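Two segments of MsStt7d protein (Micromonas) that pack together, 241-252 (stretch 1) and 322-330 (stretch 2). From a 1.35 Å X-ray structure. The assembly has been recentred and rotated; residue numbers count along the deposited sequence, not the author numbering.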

ATOM      1  N   GLU B 241      10.762  24.776 -14.662  1.00 24.82           N
ATOM      2  CA  GLU B 241      12.112  25.190 -15.009  1.00 27.30           C
ATOM      3  C   GLU B 241      13.023  25.292 -13.786  1.00 28.21           C
ATOM      4  O   GLU B 241      14.171  24.877 -13.845  1.00 28.02           O
ATOM      5  CB  GLU B 241      12.079  26.516 -15.768  1.00 31.37           C
ATOM      6  CG  GLU B 241      11.246  26.503 -17.044  1.00 44.86           C
ATOM      7  CD  GLU B 241      11.813  25.629 -18.155  1.00 54.30           C
ATOM      8  OE1 GLU B 241      13.052  25.511 -18.285  1.00 61.53           O
ATOM      9  OE2 GLU B 241      11.009  25.065 -18.929  1.00 53.72           O
ATOM     10  N   ALA B 242      12.501  25.778 -12.662  1.00 27.31           N
ATOM     11  CA  ALA B 242      13.268  25.978 -11.438  1.00 28.62           C
ATOM     12  C   ALA B 242      13.562  24.698 -10.654  1.00 27.16           C
ATOM     13  O   ALA B 242      14.683  24.461 -10.190  1.00 28.00           O
ATOM     14  CB  ALA B 242      12.532  26.982 -10.564  1.00 30.95           C
ATOM     15  N   HIS B 243      12.571  23.824 -10.545  1.00 25.49           N
ATOM     16  CA  HIS B 243      12.725  22.659  -9.689  1.00 22.88           C
ATOM     17  C   HIS B 243      12.858  21.369 -10.470  1.00 19.43           C
ATOM     18  O   HIS B 243      13.219  20.336  -9.880  1.00 21.03           O
ATOM     19  CB  HIS B 243      11.556  22.562  -8.702  1.00 25.87           C
ATOM     20  CG  HIS B 243      11.391  23.789  -7.841  1.00 32.66           C
ATOM     21  ND1 HIS B 243      12.376  24.274  -7.042  1.00 34.68           N
ATOM     22  CD2 HIS B 243      10.296  24.645  -7.673  1.00 35.48           C
ATOM     23  CE1 HIS B 243      11.927  25.378  -6.390  1.00 52.14           C
ATOM     24  NE2 HIS B 243      10.660  25.604  -6.783  1.00 45.84           N
ATOM     25  N   LYS B 244      12.586  21.400 -11.784  1.00 19.10           N
ATOM     26  CA  LYS B 244      12.942  20.268 -12.637  1.00 17.77           C
ATOM     27  C   LYS B 244      12.434  18.909 -12.142  1.00 16.26           C
ATOM     28  O   LYS B 244      13.205  17.944 -11.951  1.00 16.67           O
ATOM     29  CB  LYS B 244      14.464  20.172 -12.872  1.00 19.93           C
ATOM     30  CG  LYS B 244      15.066  21.459 -13.409  1.00 22.11           C
ATOM     31  CD  LYS B 244      16.524  21.235 -13.775  1.00 24.51           C
ATOM     32  CE  LYS B 244      17.085  22.283 -14.705  1.00 29.35           C
ATOM     33  NZ  LYS B 244      16.699  23.696 -14.504  1.00 37.78           N
ATOM     34  N   PRO B 245      11.108  18.812 -11.901  1.00 18.12           N
ATOM     35  CA  PRO B 245      10.562  17.570 -11.370  1.00 16.39           C
ATOM     36  C   PRO B 245      10.773  16.377 -12.295  1.00 14.01           C
ATOM     37  O   PRO B 245      10.853  15.229 -11.824  1.00 16.27           O
ATOM     38  CB  PRO B 245       9.071  17.871 -11.217  1.00 18.13           C
ATOM     39  CG  PRO B 245       8.812  18.971 -12.230  1.00 17.48           C
ATOM     40  CD  PRO B 245      10.077  19.810 -12.215  1.00 18.49           C
ATOM     41  N   ASP B 246      10.936  16.628 -13.603  1.00 14.46           N
ATOM     42  CA  ASP B 246      11.236  15.549 -14.548  1.00 14.00           C
ATOM     43  C   ASP B 246      12.552  14.835 -14.244  1.00 12.08           C
ATOM     44  O   ASP B 246      12.738  13.699 -14.638  1.00 13.30           O
ATOM     45  CB  ASP B 246      11.231  16.087 -15.988  1.00 14.33           C
ATOM     46  CG  ASP B 246      12.212  17.224 -16.164  1.00 14.77           C
ATOM     47  OD1 ASP B 246      13.061  17.109 -17.071  1.00 18.01           O
ATOM     48  OD2 ASP B 246      12.107  18.234 -15.429  1.00 18.36           O
ATOM     49  N   ARG B 247      13.476  15.575 -13.620  1.00 12.19           N
ATOM     50  CA  ARG B 247      14.778  14.988 -13.228  1.00 12.70           C
ATOM     51  C   ARG B 247      14.619  13.918 -12.148  1.00 12.10           C
ATOM     52  O   ARG B 247      15.513  13.079 -11.983  1.00 13.46           O
ATOM     53  CB  ARG B 247      15.785  16.057 -12.798  1.00 14.59           C
ATOM     54  CG  ARG B 247      16.661  16.542 -13.943  1.00 17.59           C
ATOM     55  CD  ARG B 247      15.920  17.046 -15.179  1.00 17.08           C
ATOM     56  NE  ARG B 247      16.833  17.832 -15.998  1.00 15.61           N
ATOM     57  CZ  ARG B 247      16.464  18.795 -16.835  1.00 15.05           C
ATOM     58  NH1 ARG B 247      15.174  18.975 -17.120  1.00 17.99           N
ATOM     59  NH2 ARG B 247      17.375  19.566 -17.413  1.00 18.68           N
ATOM     60  N   PHE B 248      13.437  13.824 -11.501  1.00 12.33           N
ATOM     61  CA  PHE B 248      13.171  12.640 -10.675  1.00 12.98           C
ATOM     62  C   PHE B 248      13.172  11.371 -11.527  1.00 11.48           C
ATOM     63  O   PHE B 248      13.767  10.332 -11.175  1.00 12.34           O
ATOM     64  CB  PHE B 248      11.813  12.815  -9.963  1.00 13.87           C
ATOM     65  CG  PHE B 248      11.491  11.690  -9.012  1.00 13.13           C
ATOM     66  CD1 PHE B 248      11.605  11.872  -7.627  1.00 15.57           C
ATOM     67  CD2 PHE B 248      10.956  10.489  -9.453  1.00 12.95           C
ATOM     68  CE1 PHE B 248      11.336  10.820  -6.737  1.00 14.99           C
ATOM     69  CE2 PHE B 248      10.640   9.455  -8.590  1.00 14.81           C
ATOM     70  CZ  PHE B 248      10.841   9.621  -7.208  1.00 14.79           C
ATOM     71  N   ASP B 249      12.533  11.468 -12.702  1.00 11.53           N
ATOM     72  CA  ASP B 249      12.518  10.340 -13.633  1.00 11.69           C
ATOM     73  C   ASP B 249      13.904  10.065 -14.246  1.00  9.86           C
ATOM     74  O   ASP B 249      14.247   8.919 -14.483  1.00 10.41           O
ATOM     75  CB  ASP B 249      11.534  10.560 -14.787  1.00 11.20           C
ATOM     76  CG  ASP B 249      10.062  10.404 -14.386  1.00 11.87           C
ATOM     77  OD1 ASP B 249       9.749   9.773 -13.342  1.00 10.80           O
ATOM     78  OD2 ASP B 249       9.214  10.834 -15.216  1.00 11.48           O
ATOM     79  N   SER B 250      14.705  11.116 -14.413  1.00 11.01           N
ATOM     80  CA  SER B 250      16.075  10.899 -14.932  1.00 10.00           C
ATOM     81  C   SER B 250      16.906  10.012 -13.989  1.00 10.01           C
ATOM     82  O   SER B 250      17.535   9.042 -14.413  1.00 10.91           O
ATOM     83  CB  SER B 250      16.791  12.223 -15.079  1.00 11.66           C
ATOM     84  OG  SER B 250      16.147  13.033 -16.060  1.00 12.61           O
ATOM     85  N   TRP B 251      16.805  10.286 -12.674  1.00 10.79           N
ATOM     86  CA  TRP B 251      17.553   9.475 -11.680  1.00 11.47           C
ATOM     87  C   TRP B 251      17.070   8.038 -11.709  1.00 10.88           C
ATOM     88  O   TRP B 251      17.852   7.095 -11.774  1.00 10.95           O
ATOM     89  CB  TRP B 251      17.335  10.071 -10.309  1.00 13.50           C
ATOM     90  CG  TRP B 251      17.966   9.220  -9.237  1.00 13.06           C
ATOM     91  CD1 TRP B 251      17.417   8.116  -8.595  1.00 14.48           C
ATOM     92  CD2 TRP B 251      19.266   9.440  -8.615  1.00 12.56           C
ATOM     93  NE1 TRP B 251      18.312   7.562  -7.719  1.00 13.92           N
ATOM     94  CE2 TRP B 251      19.445   8.341  -7.666  1.00 12.95           C
ATOM     95  CE3 TRP B 251      20.308  10.353  -8.800  1.00 13.95           C
ATOM     96  CZ2 TRP B 251      20.596   8.225  -6.891  1.00 16.73           C
ATOM     97  CZ3 TRP B 251      21.471  10.216  -8.041  1.00 14.75           C
ATOM     98  CH2 TRP B 251      21.621   9.147  -7.129  1.00 15.23           C
ATOM     99  N   SER B 252      15.730   7.824 -11.731  1.00 10.67           N
ATOM    100  CA  SER B 252      15.235   6.464 -11.804  1.00 10.15           C
ATOM    101  C   SER B 252      15.651   5.737 -13.084  1.00  9.55           C
ATOM    102  O   SER B 252      15.963   4.564 -13.027  1.00 10.70           O
ATOM    103  CB  SER B 252      13.697   6.470 -11.754  1.00 11.84           C
ATOM    104  OG  SER B 252      13.200   7.125 -10.601  1.00 12.31           O
TER
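Stretch 2, residues 322-330: ERDARASCE

Stretch 2 lies as a mostly irregular segment along a helix end, a turn and the helix that follows in stretch 1, held by arginine side chains that reach across to backbone carbonyls and by a few bridging waters, with 645 Å² of surface buried between the two.

In stretch 1 a helix ends at His243, Lys244 breaks the helical pattern with positive phi (52/54), and a second helix follows and runs on beyond Ser252. The chain of stretch 2 starts extended at Glu322 and turns through Arg323 to Ala325, where Ala325 N bonds to Glu322 O (3.0 Å) and Arg326 N to Arg323 O (3.1 Å). From Arg326 to Ser328 it is extended again, with psi between 138° and 159°, before Cys329 opens a helix for which Ser328 is the N-cap. The two stretches advance in the same sense: Arg323 CA lies 6.1 Å from Arg247 CA, and Cys329 CA lies 5.9 Å from Ser250 CA.

Arg323, with the largest covered area of any residue here, has an extended side chain (chi2 and chi3 both t) that reaches the turn, where NH1 donates to His243 O at 3.0 Å. That carbonyl lies at the edge of the guanidinium, while Phe248 N lies over one face. The aliphatic part of the arginine is used as well, its CG packing 3.8 Å from Arg247 CB.

Arg247 and Arg326 exchange hydrogen bonds. Arg247 NE donates to Arg326 O at 3.0 Å, with a linear N-H...O angle, and Arg326 NH1 donates to Arg247 O, also at 3.0 Å. Each side chain thus pairs with the other's carbonyl, and between them Arg247 CG meets Arg326 CB at 3.8 Å. A salt bridge from Arg247 NH1 to Asp246 OD1 (2.8 Å) helps to position the first guanidinium; Trp251 CE3 lies over one face of the second.

Further along, Ser250 OG donates to Ala327 O at 2.8 Å and lies 3.7 Å from Cys329 SG. Water 2 reinforces this end, donating to Asp246 OD1 (2.8 Å) and to Ser250 OG (3.0 Å) and accepting from Cys329 N (3.0 Å), so that the start of the helix in stretch 2 is linked through solvent to Asp246 and Ser250.

At the other end Lys244 NZ makes only a long salt bridge to Asp324 OD1 (3.8 Å) while donating to Glu241 O at 2.9 Å, and water 1 donates to Ala242 O (2.7 Å) and to Asp324 OD1 (2.8 Å).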

ATOM      1  N   GLU B 322      22.923  17.068  -8.248  1.00 17.39           N
ATOM      2  CA  GLU B 322      22.115  18.272  -8.373  1.00 18.33           C
ATOM      3  C   GLU B 322      21.194  18.193  -9.564  1.00 17.36           C
ATOM      4  O   GLU B 322      21.657  17.931 -10.667  1.00 15.97           O
ATOM      5  CB  GLU B 322      23.022  19.500  -8.492  1.00 21.82           C
ATOM      6  CG  GLU B 322      23.874  19.731  -7.269  1.00 25.26           C
ATOM      7  CD  GLU B 322      23.048  20.140  -6.075  1.00 31.37           C
ATOM      8  OE1 GLU B 322      21.984  20.769  -6.302  1.00 34.22           O
ATOM      9  OE2 GLU B 322      23.498  19.879  -4.929  1.00 44.79           O
ATOM     10  N   ARG B 323      19.901  18.460  -9.372  1.00 16.25           N
ATOM     11  CA  ARG B 323      18.964  18.510 -10.484  1.00 16.82           C
ATOM     12  C   ARG B 323      19.381  19.471 -11.587  1.00 17.15           C
ATOM     13  O   ARG B 323      19.184  19.219 -12.768  1.00 16.94           O
ATOM     14  CB  ARG B 323      17.544  18.823  -9.999  1.00 19.14           C
ATOM     15  CG  ARG B 323      16.862  17.592  -9.461  1.00 19.97           C
ATOM     16  CD  ARG B 323      15.400  17.907  -9.220  1.00 19.41           C
ATOM     17  NE  ARG B 323      14.830  16.718  -8.623  1.00 19.91           N
ATOM     18  CZ  ARG B 323      13.571  16.664  -8.200  1.00 19.73           C
ATOM     19  NH1 ARG B 323      12.797  17.725  -8.406  1.00 20.19           N
ATOM     20  NH2 ARG B 323      13.143  15.569  -7.599  1.00 19.11           N
ATOM     21  N   ASP B 324      20.041  20.549 -11.178  1.00 15.92           N
ATOM     22  CA  ASP B 324      20.448  21.566 -12.140  1.00 19.27           C
ATOM     23  C   ASP B 324      21.559  21.103 -13.067  1.00 17.36           C
ATOM     24  O   ASP B 324      21.786  21.748 -14.081  1.00 20.44           O
ATOM     25  CB  ASP B 324      20.909  22.846 -11.441  1.00 20.74           C
ATOM     26  CG  ASP B 324      19.739  23.677 -10.961  1.00 24.65           C
ATOM     27  OD1 ASP B 324      18.581  23.311 -11.280  1.00 29.00           O
ATOM     28  OD2 ASP B 324      19.948  24.680 -10.267  1.00 27.87           O
ATOM     29  N   ALA B 325      22.227  20.017 -12.689  1.00 17.30           N
ATOM     30  CA  ALA B 325      23.308  19.447 -13.476  1.00 16.27           C
ATOM     31  C   ALA B 325      22.816  18.166 -14.156  1.00 15.00           C
ATOM     32  O   ALA B 325      23.493  17.648 -15.032  1.00 18.20           O
ATOM     33  CB  ALA B 325      24.495  19.142 -12.546  1.00 18.08           C
ATOM     34  N   ARG B 326      21.666  17.611 -13.757  1.00 14.47           N
ATOM     35  CA  ARG B 326      21.260  16.280 -14.205  1.00 12.68           C
ATOM     36  C   ARG B 326      20.573  16.364 -15.573  1.00 13.58           C
ATOM     37  O   ARG B 326      19.719  17.246 -15.784  1.00 15.62           O
ATOM     38  CB  ARG B 326      20.287  15.698 -13.164  1.00 14.22           C
ATOM     39  CG  ARG B 326      20.008  14.209 -13.337  1.00 13.45           C
ATOM     40  CD  ARG B 326      19.043  13.697 -12.263  1.00 12.43           C
ATOM     41  NE  ARG B 326      19.537  13.982 -10.906  1.00 13.36           N
ATOM     42  CZ  ARG B 326      18.776  14.132  -9.824  1.00 14.10           C
ATOM     43  NH1 ARG B 326      17.482  13.907  -9.920  1.00 16.43           N
ATOM     44  NH2 ARG B 326      19.309  14.452  -8.656  1.00 17.60           N
ATOM     45  N   ALA B 327      20.887  15.423 -16.459  1.00 13.03           N
ATOM     46  CA  ALA B 327      20.317  15.470 -17.832  1.00 12.80           C
ATOM     47  C   ALA B 327      18.806  15.307 -17.821  1.00 12.29           C
ATOM     48  O   ALA B 327      18.279  14.507 -17.037  1.00 13.73           O
ATOM     49  CB  ALA B 327      20.873  14.338 -18.674  1.00 13.34           C
ATOM     50  N   SER B 328      18.111  15.998 -18.736  1.00 13.39           N
ATOM     51  CA  SER B 328      16.739  15.628 -19.069  1.00 13.08           C
ATOM     52  C   SER B 328      16.757  14.321 -19.818  1.00 12.33           C
ATOM     53  O   SER B 328      17.783  13.929 -20.408  1.00 14.26           O
ATOM     54  CB  SER B 328      16.109  16.718 -19.942  1.00 15.96           C
ATOM     55  OG  SER B 328      16.758  16.754 -21.218  1.00 15.71           O
ATOM     56  N   CYS B 329      15.648  13.600 -19.840  1.00 13.75           N
ATOM     57  CA  CYS B 329      15.581  12.348 -20.584  1.00 13.16           C
ATOM     58  C   CYS B 329      15.699  12.632 -22.094  1.00 13.38           C
ATOM     59  O   CYS B 329      16.383  11.877 -22.792  1.00 14.21           O
ATOM     60  CB  CYS B 329      14.277  11.603 -20.259  1.00 13.69           C
ATOM     61  SG  CYS B 329      14.304  10.938 -18.554  1.00 13.92           S
ATOM     62  N   GLU B 330      15.199  13.766 -22.594  1.00 15.12           N
ATOM     63  CA  GLU B 330      15.378  14.142 -24.010  1.00 16.08           C
ATOM     64  C   GLU B 330      16.861  14.334 -24.327  1.00 16.43           C
ATOM     65  O   GLU B 330      17.343  13.781 -25.328  1.00 17.50           O
ATOM     66  CB  GLU B 330      14.613  15.418 -24.367  1.00 19.09           C
ATOM     67  CG  GLU B 330      14.761  15.739 -25.850  1.00 25.37           C
ATOM     68  CD  GLU B 330      14.325  17.152 -26.219  1.00 40.58           C
ATOM     69  OE1 GLU B 330      14.166  18.021 -25.324  1.00 53.29           O
ATOM     70  OE2 GLU B 330      14.136  17.413 -27.427  1.00 51.41           O
TER
HETATM   71  O   HOH W   1      16.296  22.264  -9.993  1.00 31.24           O
HETATM   72  O   HOH W   2      13.972  14.494 -17.558  1.00 20.38           O
HETATM   73  O   HOH W   3      19.679  20.022 -15.447  1.00 23.51           O